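Local coordinates for putative diflavin flavoprotein A 3 (Nostoc sp., PDB 3FNI), which probably mediates electron transfer from NADH to oxygen, reducing it to water, the present chain being its flavodoxin-like domain, at residues 90-95 / 101-106; 13-18 / 64-69. All coordinates share one frame; numbering follows the deposited sequence.

How the interactions relate
Both interactions belong to the flavodoxin-like domain, whose parallel sheet, of strand order 2-1-3-4-5, is flanked by helices, and their centres are about 11 Å apart. Interaction 1 packs strand 89-93 against the helix that follows it; interaction 2 joins the loops after strands 6-11 and 57-63. They touch directly: Phe93 O and Met64 N, 3.1 Å apart, and Thr95 O and Tyr17 N, at 3.0 Å, are probable hydrogen bonds. Segment 90-95 thus contacts both halves of interaction 2. In flavodoxins, loops at the C-terminal ends of the parallel strands form the FMN site, so segments 13-18 and 64-69 and the end of 90-95 probably lie near the flavin pocket.

Interaction 1 (90-95 / 101-106); sequences VGIFET and EPIDPL
Ile92 packs against Ile103 and Leu106 with two different branches, and these contacts make up most of the 233 Å² buried between residues 90-95 and 101-106. Its CG2 methyl, anti to the backbone N (chi1 -61° is measured to CG1), meets Ile103 CD1 at 3.6 Å, the two side chains running antiparallel alongside each other. The longer branch is extended, with chi2 at 174°, and carries CD1 to 4.0 Å from Leu106 CG, at a slant to the leucine side chain. One isoleucine therefore bridges Ile103 and Leu106. Phe93, next along the strand, turns its side chain from this helix and packs on Leu21, Ala22 and Ile25 of helix 18-31.

Glu94 continues the contact beyond the strand. Its OE2 comes to 3.6 Å from Ile103 CG2, the glutamate lying roughly perpendicular to the isoleucine. Water 1 donates a hydrogen bond to that oxygen, its O lying 3.2 Å from Glu94 OE2, and that water in turn accepts one from the backbone amide, Ile103 N to water 1 measuring 2.9 Å. The carboxylate is thus linked through one water to the backbone amide of Ile103, while Glu94 OE1 is held by the amide of Ile124.

In the fold, this is the first half of the beta-alpha-beta unit formed by strand 89-93, helix 103-112 and strand 116-117. Leu107 and Phe110 extend the helix face against Ile92, Ile62 of strand 57-63 also touches it, and helix 18-31 takes Phe93 on the other face of the sheet.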
loop_
_atom_site.group_PDB
_atom_site.type_symbol
_atom_site.label_atom_id
_atom_site.label_comp_id
_atom_site.label_asym_id
_atom_site.label_seq_id
_atom_site.Cartn_x
_atom_site.Cartn_y
_atom_site.Cartn_z
ATOM N N VAL A 90 5.125 5.250 -2.203
ATOM C CA VAL A 90 4.391 3.995 -2.221
ATOM C C VAL A 90 5.262 2.778 -1.907
ATOM O O VAL A 90 6.396 2.671 -2.379
ATOM C CB VAL A 90 3.696 3.811 -3.608
ATOM C CG1 VAL A 90 4.743 3.544 -4.686
ATOM C CG2 VAL A 90 2.655 2.699 -3.552
ATOM N N GLY A 91 4.716 1.879 -1.087
ATOM C CA GLY A 91 5.404 0.652 -0.719
ATOM C C GLY A 91 4.526 -0.530 -1.100
ATOM O O GLY A 91 3.303 -0.422 -1.054
ATOM N N ILE A 92 5.132 -1.659 -1.456
ATOM C CA ILE A 92 4.368 -2.832 -1.879
ATOM C C ILE A 92 4.824 -4.132 -1.213
ATOM O O ILE A 92 6.021 -4.374 -1.058
ATOM C CB ILE A 92 4.453 -2.997 -3.426
ATOM C CG1 ILE A 92 3.861 -1.747 -4.105
ATOM C CG2 ILE A 92 3.726 -4.271 -3.868
ATOM C CD1 ILE A 92 4.004 -1.702 -5.625
ATOM N N PHE A 93 3.865 -4.971 -0.824
ATOM C CA PHE A 93 4.199 -6.241 -0.196
ATOM C C PHE A 93 3.550 -7.436 -0.866
ATOM O O PHE A 93 2.475 -7.321 -1.466
ATOM C CB PHE A 93 3.832 -6.224 1.295
ATOM C CG PHE A 93 2.353 -6.131 1.574
ATOM C CD1 PHE A 93 1.565 -7.277 1.656
ATOM C CD2 PHE A 93 1.751 -4.894 1.789
ATOM C CE1 PHE A 93 0.207 -7.192 1.954
ATOM C CE2 PHE A 93 0.391 -4.799 2.086
ATOM C CZ PHE A 93 -0.380 -5.949 2.170
ATOM N N GLU A 94 4.241 -8.575 -0.778
ATOM C CA GLU A 94 3.764 -9.844 -1.316
ATOM C C GLU A 94 2.891 -10.416 -0.214
ATOM O O GLU A 94 3.017 -10.014 0.940
ATOM C CB GLU A 94 4.920 -10.816 -1.586
ATOM C CG GLU A 94 5.863 -10.420 -2.694
ATOM C CD GLU A 94 6.728 -11.590 -3.169
ATOM O OE1 GLU A 94 6.971 -12.521 -2.379
ATOM O OE2 GLU A 94 7.174 -11.574 -4.329
ATOM N N THR A 95 2.028 -11.367 -0.549
ATOM C CA THR A 95 1.126 -11.929 0.451
ATOM C C THR A 95 1.499 -13.303 0.985
ATOM O O THR A 95 1.080 -13.671 2.079
ATOM C CB THR A 95 -0.297 -12.034 -0.107
ATOM O OG1 THR A 95 -0.328 -13.054 -1.115
ATOM C CG2 THR A 95 -0.732 -10.700 -0.715
ATOM N N GLU A 101 0.429 -11.751 -7.966
ATOM C CA GLU A 101 0.642 -11.194 -9.282
ATOM C C GLU A 101 2.101 -10.735 -9.212
ATOM O O GLU A 101 2.599 -10.431 -8.128
ATOM C CB GLU A 101 -0.292 -9.997 -9.472
ATOM C CG GLU A 101 -0.459 -9.543 -10.901
ATOM C CD GLU A 101 -1.256 -10.524 -11.730
ATOM O OE1 GLU A 101 -2.420 -10.802 -11.362
ATOM O OE2 GLU A 101 -0.722 -11.017 -12.746
ATOM N N PRO A 102 2.810 -10.694 -10.353
ATOM C CA PRO A 102 4.213 -10.259 -10.326
ATOM C C PRO A 102 4.343 -8.888 -9.679
ATOM O O PRO A 102 3.800 -7.904 -10.182
ATOM C CB PRO A 102 4.600 -10.226 -11.801
ATOM C CG PRO A 102 3.722 -11.269 -12.405
ATOM C CD PRO A 102 2.393 -11.051 -11.719
ATOM N N ILE A 103 5.068 -8.820 -8.569
ATOM C CA ILE A 103 5.249 -7.558 -7.865
ATOM C C ILE A 103 6.120 -6.556 -8.633
ATOM O O ILE A 103 5.764 -5.385 -8.752
ATOM C CB ILE A 103 5.834 -7.798 -6.447
ATOM C CG1 ILE A 103 6.178 -6.459 -5.786
ATOM C CG2 ILE A 103 7.053 -8.703 -6.527
ATOM C CD1 ILE A 103 6.484 -6.572 -4.313
ATOM N N ASP A 104 7.241 -7.015 -9.172
ATOM C CA ASP A 104 8.147 -6.134 -9.906
ATOM C C ASP A 104 7.498 -5.263 -10.964
ATOM O O ASP A 104 7.758 -4.063 -11.016
ATOM C CB ASP A 104 9.276 -6.953 -10.512
ATOM C CG ASP A 104 10.180 -7.530 -9.453
ATOM O OD1 ASP A 104 10.819 -6.735 -8.723
ATOM O OD2 ASP A 104 10.244 -8.767 -9.337
ATOM N N PRO A 105 6.657 -5.853 -11.832
ATOM C CA PRO A 105 5.990 -5.073 -12.874
ATOM C C PRO A 105 5.232 -3.880 -12.296
ATOM O O PRO A 105 5.237 -2.795 -12.871
ATOM C CB PRO A 105 5.065 -6.096 -13.518
ATOM C CG PRO A 105 5.875 -7.349 -13.428
ATOM C CD PRO A 105 6.396 -7.292 -12.015
ATOM N N LEU A 106 4.595 -4.082 -11.152
ATOM C CA LEU A 106 3.838 -3.018 -10.518
ATOM C C LEU A 106 4.766 -1.988 -9.868
ATOM O O LEU A 106 4.487 -0.792 -9.876
ATOM C CB LEU A 106 2.893 -3.605 -9.471
ATOM C CG LEU A 106 1.898 -2.599 -8.895
ATOM C CD1 LEU A 106 1.019 -2.065 -10.015
ATOM C CD2 LEU A 106 1.053 -3.263 -7.817
HETATM O O HOH W 1 5.433 -11.292 -7.031
#

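Interaction 2 (13-18 / 64-69); sequences SEYGYS and MSPAAS
Pro66 CG sits squarely over the Tyr15 ring, 3.3 Å from the ring centroid and 2° off the normal, a CH-pi contact with the C-H group centred on the face. The six ring carbons are consequently almost equidistant from that one atom, with Tyr15 CD1 to Pro66 CG at 3.5 Å. A second neighbour lies at the ring's edge: the carbonyl oxygen Met64 O is in the ring plane, 3.5 Å from Tyr15 CE1. Proline and carbonyl thus bracket the ring from above and from the side.

Outward from this shell, the torsion chi1 of 168° sets CG of Tyr15 anti to its own nitrogen and sends the ring across to the other loop. Its hydroxyl is hydrogen-bonded to Asp100, which fixes the far end. The backbone beneath it is shaped by a type II' turn from Tyr15 to Ser18, closed by Ser18 N to Tyr15 O at 3.1 Å; Pro66 starts a type I turn. Replacing Tyr15 by an alanine would probably leave Pro66 CG without its aromatic face and cost Asp100 one of its hydroxyl partners, Thr95 OG1 being another.

Loops at these C-terminal strand ends line the FMN site in flavodoxins, and this pair probably does so here. They lead from strands 6-11 and 57-63, neighbours in the parallel sheet, into helices 18-31 and 70-83, while the selenomethionine side chain of Met64 packs on Ile103 and Leu106 of helix 103-112.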
loop_
_atom_site.group_PDB
_atom_site.type_symbol
_atom_site.label_atom_id
_atom_site.label_comp_id
_atom_site.label_asym_id
_atom_site.label_seq_id
_atom_site.Cartn_x
_atom_site.Cartn_y
_atom_site.Cartn_z
ATOM N N SER A 13 -8.232 -8.464 1.348
ATOM C CA SER A 13 -8.362 -9.079 2.660
ATOM C C SER A 13 -8.537 -10.585 2.584
ATOM O O SER A 13 -9.102 -11.117 1.627
ATOM C CB SER A 13 -9.526 -8.458 3.448
ATOM O OG SER A 13 -10.779 -8.842 2.917
ATOM N N GLU A 14 -8.022 -11.257 3.610
ATOM C CA GLU A 14 -8.086 -12.708 3.748
ATOM C C GLU A 14 -7.320 -13.496 2.691
ATOM O O GLU A 14 -7.379 -14.724 2.685
ATOM C CB GLU A 14 -9.540 -13.179 3.772
ATOM C CG GLU A 14 -10.449 -12.389 4.708
ATOM C CD GLU A 14 -11.654 -13.194 5.149
ATOM O OE1 GLU A 14 -12.737 -12.601 5.332
ATOM O OE2 GLU A 14 -11.507 -14.421 5.326
ATOM N N TYR A 15 -6.622 -12.806 1.790
ATOM C CA TYR A 15 -5.829 -13.496 0.768
ATOM C C TYR A 15 -4.422 -13.677 1.331
ATOM O O TYR A 15 -3.729 -12.699 1.604
ATOM C CB TYR A 15 -5.759 -12.685 -0.540
ATOM C CG TYR A 15 -4.718 -13.198 -1.527
ATOM C CD1 TYR A 15 -3.821 -12.321 -2.130
ATOM C CD2 TYR A 15 -4.588 -14.563 -1.802
ATOM C CE1 TYR A 15 -2.811 -12.774 -2.967
ATOM C CE2 TYR A 15 -3.574 -15.035 -2.647
ATOM C CZ TYR A 15 -2.682 -14.124 -3.220
ATOM O OH TYR A 15 -1.633 -14.551 -4.011
ATOM N N GLY A 16 -4.006 -14.929 1.504
ATOM C CA GLY A 16 -2.691 -15.193 2.053
ATOM C C GLY A 16 -2.560 -14.565 3.428
ATOM O O GLY A 16 -3.522 -14.531 4.193
ATOM N N TYR A 17 -1.373 -14.060 3.744
ATOM C CA TYR A 17 -1.125 -13.417 5.034
ATOM C C TYR A 17 -1.285 -11.900 4.944
ATOM O O TYR A 17 -0.749 -11.156 5.767
ATOM C CB TYR A 17 0.283 -13.752 5.505
ATOM C CG TYR A 17 0.473 -15.212 5.831
ATOM C CD1 TYR A 17 0.112 -15.718 7.078
ATOM C CD2 TYR A 17 0.997 -16.095 4.885
ATOM C CE1 TYR A 17 0.264 -17.069 7.378
ATOM C CE2 TYR A 17 1.153 -17.450 5.174
ATOM C CZ TYR A 17 0.785 -17.927 6.425
ATOM O OH TYR A 17 0.946 -19.259 6.726
ATOM N N SER A 18 -2.029 -11.450 3.940
ATOM C CA SER A 18 -2.249 -10.028 3.715
ATOM C C SER A 18 -2.768 -9.276 4.923
ATOM O O SER A 18 -2.318 -8.174 5.223
ATOM C CB SER A 18 -3.225 -9.830 2.560
ATOM O OG SER A 18 -2.655 -10.285 1.362
HETATM N N MSE A 64 -0.207 -7.326 -3.020
HETATM C CA MSE A 64 -0.449 -8.016 -4.280
HETATM C C MSE A 64 -1.746 -8.821 -4.277
HETATM O O MSE A 64 -2.162 -9.361 -3.251
HETATM C CB MSE A 64 0.727 -8.936 -4.616
HETATM C CG MSE A 64 2.069 -8.218 -4.717
HETATM SE SE MSE A 64 2.001 -6.625 -5.825
HETATM C CE MSE A 64 1.502 -7.458 -7.503
ATOM N N SER A 65 -2.384 -8.891 -5.441
ATOM C CA SER A 65 -3.626 -9.627 -5.585
ATOM C C SER A 65 -3.409 -10.967 -6.270
ATOM O O SER A 65 -2.384 -11.192 -6.923
ATOM C CB SER A 65 -4.639 -8.808 -6.377
ATOM O OG SER A 65 -5.218 -7.808 -5.558
ATOM N N PRO A 66 -4.381 -11.880 -6.131
ATOM C CA PRO A 66 -4.253 -13.196 -6.755
ATOM C C PRO A 66 -4.298 -13.096 -8.273
ATOM O O PRO A 66 -5.082 -12.332 -8.829
ATOM C CB PRO A 66 -5.447 -13.965 -6.192
ATOM C CG PRO A 66 -5.737 -13.265 -4.896
ATOM C CD PRO A 66 -5.566 -11.829 -5.257
ATOM N N ALA A 67 -3.443 -13.865 -8.933
ATOM C CA ALA A 67 -3.402 -13.883 -10.383
ATOM C C ALA A 67 -4.670 -14.552 -10.903
ATOM O O ALA A 67 -4.874 -14.662 -12.111
ATOM C CB ALA A 67 -2.178 -14.640 -10.859
ATOM N N ALA A 68 -5.523 -14.990 -9.980
ATOM C CA ALA A 68 -6.776 -15.651 -10.329
ATOM C C ALA A 68 -7.948 -14.669 -10.366
ATOM O O ALA A 68 -8.988 -14.965 -10.953
ATOM C CB ALA A 68 -7.070 -16.785 -9.331
ATOM N N SER A 69 -7.784 -13.506 -9.736
ATOM C CA SER A 69 -8.840 -12.491 -9.715
ATOM C C SER A 69 -8.462 -11.282 -10.562
ATOM O O SER A 69 -8.967 -10.180 -10.341
ATOM C CB SER A 69 -9.113 -12.021 -8.282
ATOM O OG SER A 69 -9.466 -13.098 -7.439
#